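Local structure of proteophosphoglycan (Silicibacter pomeroyi DSS-3, 2RE3) at residues 155-158 and 159-162. The protein is of unknown function, but belongs to the DUF1285 family, which has been linked tentatively to signal transduction. Residues are numbered along the deposited sequence; the frame is centred on the assembly and turned at random.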
# COMPACT_ATOMS: atom_id res chain seq x y z
N ILE A 155 3.54 2.79 5.65
CA ILE A 155 4.92 2.52 6.03
C ILE A 155 4.94 2.06 7.50
O ILE A 155 4.46 2.79 8.36
CB ILE A 155 5.81 3.78 5.80
CG1 ILE A 155 5.88 4.10 4.30
CG2 ILE A 155 7.22 3.58 6.28
CD1 ILE A 155 6.26 5.52 4.03
N ASP A 156 5.46 0.86 7.77
CA ASP A 156 5.44 0.28 9.14
C ASP A 156 6.50 0.93 10.04
O ASP A 156 7.36 1.65 9.55
CB ASP A 156 5.62 -1.25 9.11
CG ASP A 156 7.07 -1.70 8.80
OD1 ASP A 156 7.94 -0.83 8.58
OD2 ASP A 156 7.35 -2.93 8.79
N ARG A 157 6.43 0.67 11.35
CA ARG A 157 7.29 1.33 12.36
C ARG A 157 8.76 1.14 12.05
O ARG A 157 9.52 2.10 11.99
CB ARG A 157 7.03 0.81 13.79
CG ARG A 157 5.56 0.77 14.27
CD ARG A 157 4.77 2.08 13.99
NE ARG A 157 5.12 3.22 14.86
CZ ARG A 157 5.08 4.51 14.50
NH1 ARG A 157 4.72 4.88 13.27
NH2 ARG A 157 5.40 5.45 15.38
N LYS A 158 9.16 -0.11 11.84
CA LYS A 158 10.57 -0.38 11.59
C LYS A 158 11.06 0.48 10.40
O LYS A 158 12.07 1.19 10.53
CB LYS A 158 10.83 -1.88 11.36
CG LYS A 158 12.30 -2.21 11.15
CD LYS A 158 12.74 -3.59 11.73
CE LYS A 158 12.73 -4.73 10.71
NZ LYS A 158 13.64 -5.85 11.17
N SER A 159 10.35 0.46 9.28
CA SER A 159 10.74 1.28 8.12
C SER A 159 10.63 2.80 8.41
O SER A 159 11.49 3.59 8.00
CB SER A 159 9.94 0.88 6.88
OG SER A 159 9.88 -0.54 6.73
N PHE A 160 9.61 3.21 9.15
CA PHE A 160 9.47 4.61 9.48
C PHE A 160 10.66 5.13 10.27
O PHE A 160 11.20 6.20 10.00
CB PHE A 160 8.19 4.85 10.28
CG PHE A 160 7.97 6.28 10.63
CD1 PHE A 160 7.64 7.20 9.64
CD2 PHE A 160 8.11 6.72 11.94
CE1 PHE A 160 7.43 8.55 9.96
CE2 PHE A 160 7.91 8.06 12.27
CZ PHE A 160 7.56 8.97 11.28
N TYR A 161 11.09 4.39 11.26
CA TYR A 161 12.15 4.88 12.10
C TYR A 161 13.47 4.92 11.35
O TYR A 161 14.26 5.84 11.54
CB TYR A 161 12.17 4.13 13.44
CG TYR A 161 11.13 4.72 14.39
CD1 TYR A 161 11.18 6.08 14.72
CD2 TYR A 161 10.10 3.95 14.91
CE1 TYR A 161 10.24 6.65 15.56
CE2 TYR A 161 9.14 4.53 15.76
CZ TYR A 161 9.22 5.89 16.08
OH TYR A 161 8.32 6.51 16.90
N ARG A 162 13.69 4.00 10.43
CA ARG A 162 14.85 4.09 9.55
C ARG A 162 14.78 5.30 8.62
O ARG A 162 15.80 5.89 8.31
CB ARG A 162 15.03 2.80 8.75
CG ARG A 162 15.34 1.56 9.61
CD ARG A 162 15.35 0.30 8.75
NE ARG A 162 16.31 0.44 7.65
CZ ARG A 162 16.36 -0.32 6.55
NH1 ARG A 162 15.50 -1.32 6.38
NH2 ARG A 162 17.28 -0.07 5.62
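D156 and S159 meet at the first turn of helix 157-164, where the aspartate is the N-cap and holds the third residue of the helix twice through one oxygen. Its OD1 accepts from S159 N at 2.8 Å, nearly in line with the C-O bond. The same OD1 takes the hydroxyl of S159, with OG 2.7 Å away on the syn side and out of the carboxylate plane. The two donors arrive from opposite faces of that plane, which should fix the rotation of the carboxylate. D156 can bend back this way because CG lies between its own N and carbonyl carbon (chi1 75°). With an alanine here, S159 N would probably lose its capping acceptor and the serine hydroxyl its mate. The main chain of D156 adds the first helical bond, from F160 N to D156 O at 2.8 Å. Beside this cap the packing is apolar and buried: I155 and F160, flanking the N-cap, form a hydrophobic staple, I155 CG2 resting 4.3 Å from F160 CB. The solvent side is looser. The bent R157 chain runs alongside F160, guanidinium and ring planes only 16° apart, yet NH1 comes no nearer than 4.1 Å to F160 CD2. The guanidinium lies obliquely to the Y161 ring, with R157 NH2 3.5 Å from Y161 OH. The whole forms a tight strand-to-helix junction: strand 151-155 ends at I155, and the helix starts two residues later. D156 and S159 lie against strand 96-104 through V97, V99 and V101, while I155 and F160 pack on P143, just ahead of strand 144-148.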